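Local coordinates for protein Cg9734-pa (Drosophila melanogaster, PDB 2BK9) that binds a hexacoordinate heme as an insect hemoglobin and probably carries oxygen, at residues Pro20-Phe32 against Leu52-Ile66. The protein carries 1 engineered substitution. Residues are numbered along the deposited sequence; the frame is centred on the assembly and turned at random.
Sequences PTDSGAAILTQFF and LSGNARFRAHAGRII. With HEM (protoporphyrin IX containing Fe), chain B.
Gly24 and Ala62 mark the crossing of segments 20-32 and 56-66 of the globin B and E helices: their CA atoms lie 4.3 Å apart, and the axes of these segments approach to 7.9 Å at 101°. A side chain on Gly24 would run into Ala62 O; instead Ala62 CB rests on the glycine backbone, 3.6 Å from Gly24 C. On one side of this point Ile66 is a knob among Pro20, Ser23, Gly24 and Ile27. On the other, Leu28 and Phe58 interlock. In the conformer modelled here, Leu28 lays CD2 over one face of the Phe58 ring, a CH-pi contact 3.9 Å from the centroid, while Leu52 C and Ser53 N lie over the rim of the opposite face. With CG anti to the backbone N (chi1 173°), Phe58 sends its ring among Ala25, Leu28, Thr29 and Phe32; Thr29 CG2 meets Phe58 CZ at 3.7 Å. Replacing Phe58 by an alanine is likely to open a gap there and leave Leu28 CD2 without its aromatic face. The same CD2 touches the edge of His61, 3.9 Å from ND1. His61 NE2 binds the heme iron at 2.0 Å, facing His96 across the porphyrin; Leu28 thus packs against the distal ligand. Helix 3-17 packs on Ile66 and helix 103-120 on Ile27.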
loop_
_atom_site.group_PDB
_atom_site.type_symbol
_atom_site.label_atom_id
_atom_site.label_comp_id
_atom_site.label_asym_id
_atom_site.label_seq_id
_atom_site.Cartn_x
_atom_site.Cartn_y
_atom_site.Cartn_z
ATOM N N PRO A 20 8.279 -10.430 -1.813
ATOM C CA PRO A 20 6.937 -9.858 -2.076
ATOM C C PRO A 20 5.785 -10.742 -1.617
ATOM O O PRO A 20 4.799 -10.232 -1.124
ATOM C CB PRO A 20 6.943 -9.635 -3.591
ATOM C CG PRO A 20 8.364 -9.435 -3.926
ATOM C CD PRO A 20 9.103 -10.387 -3.030
ATOM N N THR A 21 5.912 -12.055 -1.760
ATOM C CA THR A 21 4.832 -12.954 -1.393
ATOM C C THR A 21 4.521 -12.828 0.101
ATOM O O THR A 21 3.391 -12.537 0.496
ATOM C CB THR A 21 5.176 -14.381 -1.770
ATOM O OG1 THR A 21 5.419 -14.467 -3.174
ATOM C CG2 THR A 21 4.046 -15.322 -1.458
ATOM N N ASP A 22 5.524 -13.019 0.930
ATOM C CA ASP A 22 5.276 -12.948 2.375
ATOM C C ASP A 22 4.926 -11.561 2.842
ATOM O O ASP A 22 4.088 -11.383 3.719
ATOM C CB ASP A 22 6.483 -13.448 3.139
ATOM C CG ASP A 22 6.633 -14.947 3.107
ATOM O OD1 ASP A 22 5.732 -15.685 2.671
ATOM O OD2 ASP A 22 7.688 -15.430 3.525
ATOM N N SER A 23 5.623 -10.556 2.309
ATOM C CA SER A 23 5.415 -9.190 2.761
ATOM C C SER A 23 4.007 -8.719 2.386
ATOM O O SER A 23 3.299 -8.120 3.181
ATOM C CB SER A 23 6.485 -8.270 2.189
ATOM O OG SER A 23 7.751 -8.674 2.671
ATOM N N GLY A 24 3.637 -8.982 1.145
ATOM C CA GLY A 24 2.273 -8.643 0.720
ATOM C C GLY A 24 1.218 -9.421 1.489
ATOM O O GLY A 24 0.175 -8.862 1.814
ATOM N N ALA A 25 1.474 -10.688 1.783
ATOM C CA ALA A 25 0.511 -11.474 2.540
ATOM C C ALA A 25 0.389 -10.961 3.970
ATOM O O ALA A 25 -0.705 -10.990 4.532
ATOM C CB ALA A 25 0.893 -12.919 2.573
ATOM N N ALA A 26 1.478 -10.462 4.546
ATOM C CA ALA A 26 1.398 -9.886 5.891
ATOM C C ALA A 26 0.485 -8.659 5.892
ATOM O O ALA A 26 -0.336 -8.461 6.791
ATOM C CB ALA A 26 2.779 -9.543 6.425
ATOM N N ILE A 27 0.635 -7.806 4.893
ATOM C CA ILE A 27 -0.210 -6.650 4.742
ATOM C C ILE A 27 -1.661 -7.061 4.578
ATOM O O ILE A 27 -2.557 -6.591 5.305
ATOM C CB ILE A 27 0.254 -5.773 3.572
ATOM C CG1 ILE A 27 1.609 -5.142 3.861
ATOM C CG2 ILE A 27 -0.801 -4.743 3.218
ATOM C CD1 ILE A 27 2.278 -4.475 2.669
ATOM N N LEU A 28 -1.934 -7.931 3.607
ATOM C CA LEU A 28 -3.324 -8.178 3.285
ATOM C C LEU A 28 -4.027 -9.066 4.300
ATOM O O LEU A 28 -5.194 -8.834 4.601
ATOM C CB LEU A 28 -3.352 -8.651 1.835
ATOM C CG LEU A 28 -4.598 -8.479 1.037
ATOM C CD1 LEU A 28 -5.046 -7.028 0.933
ATOM C CD2 LEU A 28 -4.455 -9.092 -0.324
ATOM N N THR A 29 -3.345 -10.055 4.867
ATOM C CA THR A 29 -3.977 -10.790 5.953
ATOM C C THR A 29 -4.303 -9.870 7.136
ATOM O O THR A 29 -5.366 -10.013 7.729
ATOM C CB THR A 29 -3.201 -12.006 6.446
ATOM O OG1 THR A 29 -1.923 -11.607 6.941
ATOM C CG2 THR A 29 -3.069 -13.076 5.385
ATOM N N GLN A 30 -3.413 -8.932 7.466
ATOM C CA GLN A 30 -3.680 -8.055 8.592
ATOM C C GLN A 30 -4.870 -7.142 8.290
ATOM O O GLN A 30 -5.704 -6.883 9.146
ATOM C CB GLN A 30 -2.419 -7.240 8.977
ATOM C CG GLN A 30 -2.695 -6.270 10.131
ATOM C CD GLN A 30 -1.581 -5.354 10.619
ATOM O OE1 GLN A 30 -1.839 -4.476 11.466
ATOM N NE2 GLN A 30 -0.350 -5.544 10.181
ATOM N N PHE A 31 -4.905 -6.641 7.065
ATOM C CA PHE A 31 -6.024 -5.823 6.623
ATOM C C PHE A 31 -7.352 -6.560 6.841
ATOM O O PHE A 31 -8.283 -6.012 7.410
ATOM C CB PHE A 31 -5.772 -5.480 5.181
ATOM C CG PHE A 31 -6.811 -4.637 4.500
ATOM C CD1 PHE A 31 -7.176 -3.376 4.969
ATOM C CD2 PHE A 31 -7.360 -5.071 3.321
ATOM C CE1 PHE A 31 -8.057 -2.588 4.277
ATOM C CE2 PHE A 31 -8.227 -4.265 2.611
ATOM C CZ PHE A 31 -8.574 -3.019 3.105
ATOM N N PHE A 32 -7.414 -7.792 6.370
ATOM C CA PHE A 32 -8.667 -8.535 6.471
ATOM C C PHE A 32 -8.959 -9.030 7.889
ATOM O O PHE A 32 -10.114 -9.167 8.257
ATOM C CB PHE A 32 -8.700 -9.702 5.498
ATOM C CG PHE A 32 -8.634 -9.311 4.071
ATOM C CD1 PHE A 32 -9.476 -8.338 3.540
ATOM C CD2 PHE A 32 -7.741 -9.938 3.207
ATOM C CE1 PHE A 32 -9.384 -8.019 2.217
ATOM C CE2 PHE A 32 -7.685 -9.612 1.874
ATOM C CZ PHE A 32 -8.520 -8.687 1.382
ATOM N N LEU A 52 -6.189 -17.727 3.221
ATOM C CA LEU A 52 -6.126 -16.648 2.258
ATOM C C LEU A 52 -4.840 -16.629 1.464
ATOM O O LEU A 52 -4.873 -16.397 0.261
ATOM C CB LEU A 52 -6.324 -15.282 2.945
ATOM C CG LEU A 52 -7.729 -14.980 3.427
ATOM C CD1 LEU A 52 -7.693 -13.770 4.342
ATOM C CD2 LEU A 52 -8.654 -14.719 2.233
ATOM N N SER A 53 -3.693 -16.822 2.112
ATOM C CA SER A 53 -2.438 -16.682 1.389
ATOM C C SER A 53 -2.234 -17.775 0.354
ATOM O O SER A 53 -1.368 -17.625 -0.512
ATOM C CB SER A 53 -1.261 -16.649 2.359
ATOM O OG SER A 53 -1.193 -17.841 3.106
ATOM N N GLY A 54 -3.028 -18.859 0.419
ATOM C CA GLY A 54 -2.986 -19.863 -0.616
ATOM C C GLY A 54 -3.818 -19.555 -1.821
ATOM O O GLY A 54 -3.758 -20.305 -2.801
ATOM N N ASN A 55 -4.580 -18.497 -1.796
ATOM C CA ASN A 55 -5.495 -18.197 -2.889
ATOM C C ASN A 55 -4.765 -17.342 -3.922
ATOM O O ASN A 55 -4.119 -16.355 -3.600
ATOM C CB ASN A 55 -6.720 -17.475 -2.330
ATOM C CG ASN A 55 -7.676 -17.039 -3.390
ATOM O OD1 ASN A 55 -7.483 -15.972 -3.986
ATOM N ND2 ASN A 55 -8.678 -17.859 -3.672
ATOM N N ALA A 56 -4.889 -17.731 -5.178
ATOM C CA ALA A 56 -4.145 -17.071 -6.238
ATOM C C ALA A 56 -4.520 -15.599 -6.442
ATOM O O ALA A 56 -3.655 -14.767 -6.702
ATOM C CB ALA A 56 -4.290 -17.857 -7.536
ATOM N N ARG A 57 -5.795 -15.289 -6.299
ATOM C CA ARG A 57 -6.204 -13.921 -6.444
ATOM C C ARG A 57 -5.778 -13.075 -5.256
ATOM O O ARG A 57 -5.444 -11.909 -5.419
ATOM C CB ARG A 57 -7.695 -13.866 -6.735
ATOM C CG ARG A 57 -7.993 -14.324 -8.150
ATOM C CD ARG A 57 -9.453 -14.235 -8.524
ATOM N NE ARG A 57 -9.620 -14.432 -9.968
ATOM C CZ ARG A 57 -9.474 -15.581 -10.614
ATOM N NH1 ARG A 57 -9.229 -16.698 -9.967
ATOM N NH2 ARG A 57 -9.607 -15.635 -11.950
ATOM N N PHE A 58 -5.808 -13.634 -4.051
ATOM C CA PHE A 58 -5.221 -12.951 -2.931
ATOM C C PHE A 58 -3.767 -12.639 -3.203
ATOM O O PHE A 58 -3.297 -11.522 -3.003
ATOM C CB PHE A 58 -5.377 -13.807 -1.683
ATOM C CG PHE A 58 -4.661 -13.274 -0.474
ATOM C CD1 PHE A 58 -5.321 -12.565 0.511
ATOM C CD2 PHE A 58 -3.319 -13.515 -0.298
ATOM C CE1 PHE A 58 -4.639 -12.094 1.603
ATOM C CE2 PHE A 58 -2.640 -13.022 0.797
ATOM C CZ PHE A 58 -3.328 -12.337 1.779
ATOM N N ARG A 59 -3.037 -13.634 -3.678
ATOM C CA ARG A 59 -1.607 -13.463 -3.949
ATOM C C ARG A 59 -1.355 -12.388 -4.998
ATOM O O ARG A 59 -0.422 -11.620 -4.865
ATOM C CB ARG A 59 -0.994 -14.787 -4.372
ATOM C CG ARG A 59 -0.659 -15.653 -3.209
ATOM C CD ARG A 59 0.460 -16.636 -3.498
ATOM N NE ARG A 59 0.047 -17.478 -4.598
ATOM C CZ ARG A 59 -0.745 -18.538 -4.475
ATOM N NH1 ARG A 59 -1.190 -18.925 -3.296
ATOM N NH2 ARG A 59 -1.113 -19.229 -5.534
ATOM N N ALA A 60 -2.228 -12.319 -5.998
ATOM C CA ALA A 60 -2.077 -11.327 -7.012
ATOM C C ALA A 60 -2.244 -9.923 -6.423
ATOM O O ALA A 60 -1.488 -9.032 -6.755
ATOM C CB ALA A 60 -3.100 -11.581 -8.117
ATOM N N HIS A 61 -3.251 -9.717 -5.579
ATOM C CA HIS A 61 -3.440 -8.382 -5.014
ATOM C C HIS A 61 -2.326 -8.020 -4.040
ATOM O O HIS A 61 -1.860 -6.893 -4.000
ATOM C CB HIS A 61 -4.826 -8.237 -4.350
ATOM C CG HIS A 61 -5.186 -6.817 -4.072
ATOM N ND1 HIS A 61 -4.914 -6.179 -2.888
ATOM C CD2 HIS A 61 -5.777 -5.887 -4.851
ATOM C CE1 HIS A 61 -5.315 -4.917 -2.976
ATOM N NE2 HIS A 61 -5.855 -4.715 -4.151
ATOM N N ALA A 62 -1.916 -9.010 -3.231
ATOM C CA ALA A 62 -0.834 -8.792 -2.308
ATOM C C ALA A 62 0.426 -8.324 -3.050
ATOM O O ALA A 62 1.148 -7.414 -2.634
ATOM C CB ALA A 62 -0.610 -10.061 -1.514
ATOM N N GLY A 63 0.723 -9.017 -4.134
ATOM C CA GLY A 63 1.884 -8.715 -4.963
ATOM C C GLY A 63 1.762 -7.367 -5.641
ATOM O O GLY A 63 2.772 -6.647 -5.760
ATOM N N ARG A 64 0.554 -6.967 -6.034
ATOM C CA ARG A 64 0.330 -5.652 -6.602
ATOM C C ARG A 64 0.675 -4.572 -5.625
ATOM O O ARG A 64 1.247 -3.567 -6.009
ATOM C CB ARG A 64 -1.127 -5.497 -7.055
ATOM C CG ARG A 64 -1.415 -6.158 -8.434
ATOM C CD ARG A 64 -2.885 -6.282 -8.811
ATOM N NE ARG A 64 -3.006 -6.653 -10.225
ATOM C CZ ARG A 64 -3.629 -7.703 -10.712
ATOM N NH1 ARG A 64 -4.328 -8.517 -9.955
ATOM N NH2 ARG A 64 -3.600 -7.890 -12.018
ATOM N N ILE A 65 0.273 -4.709 -4.380
ATOM C CA ILE A 65 0.589 -3.658 -3.411
ATOM C C ILE A 65 2.113 -3.501 -3.337
ATOM O O ILE A 65 2.633 -2.398 -3.352
ATOM C CB ILE A 65 -0.017 -4.020 -2.046
ATOM C CG1 ILE A 65 -1.542 -3.937 -2.094
ATOM C CG2 ILE A 65 0.541 -3.112 -0.979
ATOM C CD1 ILE A 65 -2.231 -4.490 -0.889
ATOM N N ILE A 66 2.827 -4.612 -3.201
ATOM C CA ILE A 66 4.297 -4.531 -3.127
ATOM C C ILE A 66 4.903 -3.914 -4.395
ATOM O O ILE A 66 5.771 -3.048 -4.316
ATOM C CB ILE A 66 4.916 -5.918 -2.822
ATOM C CG1 ILE A 66 4.421 -6.448 -1.471
ATOM C CG2 ILE A 66 6.431 -5.807 -2.866
ATOM C CD1 ILE A 66 4.778 -5.630 -0.259
HETATM C CHA HEM B . -7.653 -4.512 -7.663
HETATM C CHB HEM B . -3.676 -2.175 -6.303
HETATM C CHC HEM B . -5.823 -1.142 -2.178
HETATM C CHD HEM B . -9.584 -3.837 -3.334
HETATM C C1A HEM B . -6.425 -3.905 -7.665
HETATM C C2A HEM B . -5.550 -3.778 -8.831
HETATM C C3A HEM B . -4.432 -3.105 -8.475
HETATM C C4A HEM B . -4.582 -2.843 -7.072
HETATM C CMA HEM B . -3.191 -2.683 -9.285
HETATM C CAA HEM B . -5.907 -4.324 -10.219
HETATM C CBA HEM B . -6.913 -3.411 -10.918
HETATM C CGA HEM B . -7.295 -4.096 -12.204
HETATM O O1A HEM B . -8.142 -5.038 -12.178
HETATM O O2A HEM B . -6.767 -3.698 -13.255
HETATM C C1B HEM B . -3.884 -1.726 -5.020
HETATM C C2B HEM B . -2.975 -0.870 -4.311
HETATM C C3B HEM B . -3.585 -0.579 -3.147
HETATM C C4B HEM B . -4.880 -1.188 -3.145
HETATM C CMB HEM B . -1.626 -0.446 -4.822
HETATM C CAB HEM B . -3.126 0.327 -2.069
HETATM C CBB HEM B . -1.871 0.526 -1.712
HETATM C C1C HEM B . -7.032 -1.762 -2.111
HETATM C C2C HEM B . -8.005 -1.677 -1.027
HETATM C C3C HEM B . -9.029 -2.479 -1.316
HETATM C C4C HEM B . -8.752 -3.055 -2.606
HETATM C CMC HEM B . -7.832 -0.787 0.202
HETATM C CAC HEM B . -10.230 -2.693 -0.434
HETATM C CBC HEM B . -10.989 -3.766 -0.361
HETATM C C1D HEM B . -9.400 -4.283 -4.600
HETATM C C2D HEM B . -10.341 -5.004 -5.347
HETATM C C3D HEM B . -9.775 -5.225 -6.632
HETATM C C4D HEM B . -8.492 -4.575 -6.586
HETATM C CMD HEM B . -11.685 -5.508 -4.849
HETATM C CAD HEM B . -10.433 -5.958 -7.771
HETATM C CBD HEM B . -10.251 -7.439 -7.659
HETATM C CGD HEM B . -10.912 -8.211 -8.757
HETATM O O1D HEM B . -10.959 -9.462 -8.677
HETATM O O2D HEM B . -11.398 -7.583 -9.735
HETATM N NA HEM B . -5.822 -3.297 -6.615
HETATM N NB HEM B . -5.062 -1.921 -4.289
HETATM N NC HEM B . -7.520 -2.611 -3.070
HETATM N ND HEM B . -8.287 -4.017 -5.368
HETATM FE FE HEM B . -6.662 -2.997 -4.845
#